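Local coordinates for ribonucleoside-diphosphate reductase (Pseudomonas aeruginosa, PDB 5IM3), which probably supplies precursors for DNA synthesis by reducing ribonucleoside diphosphates to their deoxy forms, and binds dATP as an allosteric nucleotide, at residues 597-602 against 645-650; 375-380 against 592-597. One frame throughout, in Å; residues are numbered along the deposited sequence.

Interaction 1 of 2, residues 597-602 against 645-650; sequences DEIAVC and VPQAQN
Ile599, in the loop just before strand 600-608, lies against Gln647 and Ala648 on the first turn of helix 646-655. Its side chain is the main bump on the strand side: CD1 presses on CG of Gln647 at 3.5 Å, with CG1 close behind, while CG2 faces strand 373-377. Gln647 meets it by placing CG between its own backbone N and carbonyl carbon (chi1 46°). A bend at chi2 turns CD aside, although NE2 stays near Ile599 CD1, and Gln647 CB rests on Asp597 O at 3.2 Å. The methyl of Val645, CG2, closes the far end of this hollow, 4.1 Å from Ile599 CD1. A second, smaller fit follows two residues on, where Val601 CG2 sits 3.7 Å from Ala648 CB and also touches Ala648 O. The backbones are close: the CA atoms of Ile599 and Ala648 are 4.6 Å apart, and Ala648 CA makes a CA-H...O contact of 3.3 Å to Ile599 O, which Ser651 OG also bonds.

Two hydrogen bonds accompany this register. Ile599 N donates to Gln647 O at 3.0 Å, from well above the carbonyl plane. Asn650 has CG anti to the backbone N (chi1 -176°); its ND2 donates to Asp597 O over 2.9 Å, nearly straight (172° at the hydrogen), with the acceptor close to the amide plane but the donor above the carbonyl plane. Glu598 sends its carboxylate on to His655. The chemistry is thus mixed: apolar bumps set the fit, while a backbone N-H and a side-chain amide, each given to a backbone carbonyl, tie helix start to strand entry.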
loop_
_atom_site.group_PDB
_atom_site.type_symbol
_atom_site.label_atom_id
_atom_site.label_comp_id
_atom_site.label_asym_id
_atom_site.label_seq_id
_atom_site.Cartn_x
_atom_site.Cartn_y
_atom_site.Cartn_z
ATOM N N ASP A 597 17.972 -28.855 -41.771
ATOM C CA ASP A 597 19.049 -28.501 -42.693
ATOM C C ASP A 597 18.965 -27.056 -43.170
ATOM O O ASP A 597 19.625 -26.696 -44.149
ATOM C CB ASP A 597 19.041 -29.448 -43.894
ATOM C CG ASP A 597 19.284 -30.894 -43.499
ATOM O OD1 ASP A 597 20.313 -31.166 -42.840
ATOM O OD2 ASP A 597 18.443 -31.757 -43.842
ATOM N N GLU A 598 18.181 -26.214 -42.500
ATOM C CA GLU A 598 17.967 -24.841 -42.949
ATOM C C GLU A 598 17.956 -23.913 -41.744
ATOM O O GLU A 598 17.017 -23.930 -40.945
ATOM C CB GLU A 598 16.667 -24.716 -43.742
ATOM C CG GLU A 598 16.716 -25.424 -45.092
ATOM C CD GLU A 598 15.479 -25.176 -45.932
ATOM O OE1 GLU A 598 15.163 -26.031 -46.786
ATOM O OE2 GLU A 598 14.824 -24.130 -45.734
ATOM N N ILE A 599 19.005 -23.111 -41.623
ATOM C CA ILE A 599 19.039 -21.967 -40.724
ATOM C C ILE A 599 18.774 -20.738 -41.582
ATOM O O ILE A 599 19.586 -20.380 -42.440
ATOM C CB ILE A 599 20.380 -21.881 -39.981
ATOM C CG1 ILE A 599 20.444 -22.996 -38.920
ATOM C CG2 ILE A 599 20.575 -20.510 -39.349
ATOM C CD1 ILE A 599 21.766 -23.094 -38.182
ATOM N N ALA A 600 17.626 -20.097 -41.372
ATOM C CA ALA A 600 17.247 -18.955 -42.193
ATOM C C ALA A 600 18.156 -17.763 -41.906
ATOM O O ALA A 600 18.567 -17.536 -40.765
ATOM C CB ALA A 600 15.792 -18.578 -41.939
ATOM N N VAL A 601 18.471 -17.007 -42.956
ATOM C CA VAL A 601 19.386 -15.874 -42.883
ATOM C C VAL A 601 18.633 -14.626 -43.327
ATOM O O VAL A 601 17.990 -14.630 -44.383
ATOM C CB VAL A 601 20.630 -16.092 -43.766
ATOM C CG1 VAL A 601 21.687 -15.038 -43.468
ATOM C CG2 VAL A 601 21.192 -17.494 -43.577
ATOM N N CYS A 602 18.724 -13.560 -42.532
ATOM C CA CYS A 602 18.077 -12.293 -42.859
ATOM C C CYS A 602 19.088 -11.375 -43.537
ATOM O O CYS A 602 20.086 -10.980 -42.923
ATOM C CB CYS A 602 17.505 -11.613 -41.617
ATOM S SG CYS A 602 17.091 -12.733 -40.252
ATOM N N VAL A 645 28.111 -21.863 -41.068
ATOM C CA VAL A 645 27.387 -23.118 -40.891
ATOM C C VAL A 645 26.721 -23.486 -42.212
ATOM O O VAL A 645 26.125 -22.619 -42.869
ATOM C CB VAL A 645 26.360 -23.019 -39.752
ATOM C CG1 VAL A 645 27.030 -22.518 -38.479
ATOM C CG2 VAL A 645 25.204 -22.113 -40.136
ATOM N N PRO A 646 26.774 -24.755 -42.630
ATOM C CA PRO A 646 26.320 -25.092 -43.988
ATOM C C PRO A 646 24.820 -24.967 -44.182
ATOM O O PRO A 646 24.377 -24.685 -45.302
ATOM C CB PRO A 646 26.797 -26.541 -44.162
ATOM C CG PRO A 646 26.810 -27.086 -42.777
ATOM C CD PRO A 646 27.205 -25.946 -41.879
ATOM N N GLN A 647 24.020 -25.163 -43.134
ATOM C CA GLN A 647 22.574 -25.057 -43.293
ATOM C C GLN A 647 22.105 -23.617 -43.447
ATOM O O GLN A 647 20.955 -23.396 -43.842
ATOM C CB GLN A 647 21.858 -25.721 -42.114
ATOM C CG GLN A 647 22.415 -25.362 -40.750
ATOM C CD GLN A 647 23.291 -26.456 -40.164
ATOM O OE1 GLN A 647 24.229 -26.925 -40.800
ATOM N NE2 GLN A 647 22.981 -26.869 -38.939
ATOM N N ALA A 648 22.960 -22.634 -43.154
ATOM C CA ALA A 648 22.619 -21.245 -43.439
ATOM C C ALA A 648 22.862 -20.928 -44.909
ATOM O O ALA A 648 22.045 -20.259 -45.550
ATOM C CB ALA A 648 23.426 -20.307 -42.542
ATOM N N GLN A 649 23.971 -21.418 -45.458
ATOM C CA GLN A 649 24.182 -21.333 -46.897
ATOM C C GLN A 649 23.083 -22.066 -47.652
ATOM O O GLN A 649 22.576 -21.572 -48.666
ATOM C CB GLN A 649 25.549 -21.912 -47.251
ATOM C CG GLN A 649 25.841 -21.956 -48.734
ATOM C CD GLN A 649 27.163 -22.616 -49.028
ATOM O OE1 GLN A 649 28.223 -22.067 -48.727
ATOM N NE2 GLN A 649 27.111 -23.808 -49.610
ATOM N N ASN A 650 22.705 -23.248 -47.169
ATOM C CA ASN A 650 21.700 -24.053 -47.854
ATOM C C ASN A 650 20.389 -23.289 -48.016
ATOM O O ASN A 650 19.799 -23.274 -49.100
ATOM C CB ASN A 650 21.475 -25.357 -47.086
ATOM C CG ASN A 650 20.517 -26.289 -47.792
ATOM O OD1 ASN A 650 20.574 -26.449 -49.010
ATOM N ND2 ASN A 650 19.620 -26.899 -47.031
#

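Interaction 2 of 2, residues 375-380 against 592-597; sequences LTTVPD and LNTNKD. With DTP (2'-deoxyadenosine 5'-triphosphate), chain G.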
loop_
_atom_site.group_PDB
_atom_site.type_symbol
_atom_site.label_atom_id
_atom_site.label_comp_id
_atom_site.label_asym_id
_atom_site.label_seq_id
_atom_site.Cartn_x
_atom_site.Cartn_y
_atom_site.Cartn_z
ATOM N N LEU A 375 17.565 -17.570 -37.943
ATOM C CA LEU A 375 16.476 -18.270 -37.279
ATOM C C LEU A 375 16.775 -19.762 -37.285
ATOM O O LEU A 375 17.219 -20.310 -38.299
ATOM C CB LEU A 375 15.120 -18.022 -37.963
ATOM C CG LEU A 375 14.549 -16.598 -37.971
ATOM C CD1 LEU A 375 15.242 -15.710 -39.002
ATOM C CD2 LEU A 375 13.047 -16.648 -38.229
ATOM N N THR A 376 16.526 -20.418 -36.153
ATOM C CA THR A 376 16.755 -21.848 -36.016
ATOM C C THR A 376 15.550 -22.499 -35.356
ATOM O O THR A 376 14.710 -21.835 -34.743
ATOM C CB THR A 376 18.006 -22.159 -35.182
ATOM O OG1 THR A 376 17.747 -21.867 -33.802
ATOM C CG2 THR A 376 19.204 -21.343 -35.658
ATOM N N THR A 377 15.483 -23.820 -35.488
ATOM C CA THR A 377 14.500 -24.640 -34.793
ATOM C C THR A 377 15.244 -25.786 -34.123
ATOM O O THR A 377 16.120 -26.402 -34.740
ATOM C CB THR A 377 13.421 -25.161 -35.754
ATOM O OG1 THR A 377 12.505 -25.997 -35.041
ATOM C CG2 THR A 377 14.036 -25.947 -36.908
ATOM N N VAL A 378 14.918 -26.049 -32.867
ATOM C CA VAL A 378 15.662 -26.994 -32.033
ATOM C C VAL A 378 14.926 -28.330 -32.035
ATOM O O VAL A 378 13.732 -28.361 -31.715
ATOM C CB VAL A 378 15.832 -26.471 -30.597
ATOM C CG1 VAL A 378 16.779 -27.369 -29.816
ATOM C CG2 VAL A 378 16.348 -25.045 -30.603
ATOM N N PRO A 379 15.582 -29.434 -32.385
ATOM C CA PRO A 379 14.905 -30.734 -32.369
ATOM C C PRO A 379 14.829 -31.333 -30.970
ATOM O O PRO A 379 15.624 -31.023 -30.080
ATOM C CB PRO A 379 15.780 -31.597 -33.288
ATOM C CG PRO A 379 17.131 -31.011 -33.155
ATOM C CD PRO A 379 16.932 -29.529 -32.965
ATOM N N ASP A 380 13.847 -32.220 -30.795
ATOM C CA ASP A 380 13.583 -32.849 -29.505
ATOM C C ASP A 380 14.476 -34.064 -29.269
ATOM O O ASP A 380 13.986 -35.139 -28.909
ATOM C CB ASP A 380 12.107 -33.257 -29.412
ATOM C CG ASP A 380 11.723 -33.790 -28.034
ATOM O OD1 ASP A 380 12.239 -33.266 -27.026
ATOM O OD2 ASP A 380 10.908 -34.736 -27.963
ATOM N N LEU A 592 10.709 -16.655 -41.792
ATOM C CA LEU A 592 11.310 -17.583 -42.739
ATOM C C LEU A 592 11.260 -19.005 -42.188
ATOM O O LEU A 592 11.251 -19.217 -40.972
ATOM C CB LEU A 592 12.763 -17.194 -43.036
ATOM C CG LEU A 592 12.993 -15.809 -43.647
ATOM C CD1 LEU A 592 14.483 -15.509 -43.722
ATOM C CD2 LEU A 592 12.358 -15.708 -45.026
ATOM N N ASN A 593 11.240 -19.976 -43.099
ATOM C CA ASN A 593 11.192 -21.382 -42.719
ATOM C C ASN A 593 12.519 -21.843 -42.123
ATOM O O ASN A 593 13.593 -21.350 -42.475
ATOM C CB ASN A 593 10.863 -22.259 -43.926
ATOM C CG ASN A 593 9.462 -22.036 -44.452
ATOM O OD1 ASN A 593 8.616 -21.450 -43.779
ATOM N ND2 ASN A 593 9.207 -22.516 -45.664
ATOM N N THR A 594 12.432 -22.820 -41.221
ATOM C CA THR A 594 13.607 -23.479 -40.668
ATOM C C THR A 594 13.357 -24.978 -40.603
ATOM O O THR A 594 12.210 -25.429 -40.550
ATOM C CB THR A 594 13.952 -22.960 -39.264
ATOM O OG1 THR A 594 12.774 -22.949 -38.448
ATOM C CG2 THR A 594 14.531 -21.554 -39.342
ATOM N N ASN A 595 14.440 -25.749 -40.620
ATOM C CA ASN A 595 14.336 -27.183 -40.387
ATOM C C ASN A 595 15.719 -27.733 -40.059
ATOM O O ASN A 595 16.678 -26.984 -39.847
ATOM C CB ASN A 595 13.702 -27.903 -41.587
ATOM C CG ASN A 595 14.538 -27.805 -42.850
ATOM O OD1 ASN A 595 15.756 -28.006 -42.832
ATOM N ND2 ASN A 595 13.878 -27.508 -43.962
ATOM N N LYS A 596 15.798 -29.061 -40.009
ATOM C CA LYS A 596 17.030 -29.779 -39.708
ATOM C C LYS A 596 18.215 -29.259 -40.523
ATOM O O LYS A 596 19.346 -29.210 -40.028
ATOM C CB LYS A 596 16.773 -31.264 -39.979
ATOM C CG LYS A 596 17.881 -32.229 -39.660
ATOM C CD LYS A 596 17.354 -33.672 -39.738
ATOM C CE LYS A 596 16.928 -34.075 -41.155
ATOM N NZ LYS A 596 18.093 -34.410 -42.012
ATOM N N ASP A 597 17.972 -28.855 -41.771
ATOM C CA ASP A 597 19.049 -28.501 -42.693
ATOM C C ASP A 597 18.965 -27.056 -43.170
ATOM O O ASP A 597 19.625 -26.696 -44.149
ATOM C CB ASP A 597 19.041 -29.448 -43.894
ATOM C CG ASP A 597 19.284 -30.894 -43.499
ATOM O OD1 ASP A 597 20.313 -31.166 -42.840
ATOM O OD2 ASP A 597 18.443 -31.757 -43.842
HETATM P PG DTP G . 12.993 -40.905 -27.650
HETATM O O1G DTP G . 12.637 -40.968 -26.204
HETATM O O2G DTP G . 12.164 -41.854 -28.517
HETATM O O3G DTP G . 12.842 -39.496 -28.223
HETATM P PB DTP G . 15.740 -40.392 -28.356
HETATM O O1B DTP G . 15.267 -39.398 -29.337
HETATM O O2B DTP G . 16.842 -41.266 -28.954
HETATM O O3B DTP G . 14.516 -41.303 -27.896
HETATM P PA DTP G . 16.841 -38.198 -26.966
HETATM O O1A DTP G . 16.605 -37.675 -28.301
HETATM O O2A DTP G . 18.330 -38.189 -26.713
HETATM O O3A DTP G . 16.310 -39.691 -27.044
HETATM O "O5'" DTP G . 16.095 -37.302 -25.905
HETATM C "C5'" DTP G . 14.733 -36.863 -26.092
HETATM C "C4'" DTP G . 14.432 -35.728 -25.144
HETATM O "O4'" DTP G . 14.826 -36.104 -23.806
HETATM C "C3'" DTP G . 15.133 -34.405 -25.453
HETATM O "O3'" DTP G . 14.242 -33.309 -25.243
HETATM C "C2'" DTP G . 16.279 -34.370 -24.450
HETATM C "C1'" DTP G . 15.726 -35.149 -23.269
HETATM N N9 DTP G . 16.739 -35.866 -22.508
HETATM C C8 DTP G . 17.292 -37.075 -22.838
HETATM N N7 DTP G . 18.229 -37.477 -22.014
HETATM C C5 DTP G . 18.289 -36.467 -21.066
HETATM C C6 DTP G . 19.075 -36.295 -19.912
HETATM N N6 DTP G . 19.989 -37.176 -19.499
HETATM N N1 DTP G . 18.878 -35.178 -19.180
HETATM C C2 DTP G . 17.955 -34.299 -19.582
HETATM N N3 DTP G . 17.159 -34.350 -20.653
HETATM C C4 DTP G . 17.376 -35.468 -21.359
#
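This is a side-chain packing contact between the end of strand 373-377 and the irregular segment 592-597 that leads toward strand 600-608 in the barrel domain. Thr594 and Leu375 carry its inner half: the methyl CG2 of Thr594 lies 3.1 Å from Leu375 O and 3.8 Å from Leu375 CB. The nearest CA atoms, of Thr376 and Thr594, are 5.8 Å apart, so side chains fill the gap.

Thr377 supplies the outer half. Its CB lies 3.5 Å from Thr594 OG1, and CG2, set between the backbone N and the carbonyl carbon, reaches Asn595 CA at 3.7 Å. Neither hydroxyl is spent on the other: Thr377 OG1 is anti to its backbone N (chi1 178°) and bonds Asp405, whereas Thr594 OG1 bonds His582. Beyond the packing, Asn595 OD1 accepts from Asp597 N at 2.6 Å, in the carbonyl plane, which makes an Asx turn.

The strand segment runs on to Asp380, whose OD1 accepts a hydrogen bond from O3' of dATP at 2.7 Å while OD2 forms a salt bridge with Arg410. Lys397 NZ and Val440 O of the second subunit also bond this dATP, so the site lies at a subunit interface, consistent with the specificity site of class I reductases. Strand 373-377 is flanked by strands 401-405 and 600-608; Leu375 and Thr594 both pack on Ala600 of the latter, and Val378 touches helix 382-395.

Overall arrangement
Interactions 1 and 2 follow one another along the chain, share Asp597, and have centres about 9 Å apart. Both are largely buried, though each has a more open margin: Asp597 is exposed in interaction 1, and Thr377 and Asn595 are partly exposed in interaction 2. They meet through neighbouring strands 373-377 and 600-608, where Ala600 O lies 3.0 Å from Leu375 N, a probable hydrogen bond. The disulfide of Cys602 with Cys373 joins this same strand pair, on which both contacts lean. Interaction 1 joins a helix to the sheet and combines apolar packing with two hydrogen bonds between its segments; interaction 2 sets a loop against a strand by packing, with none.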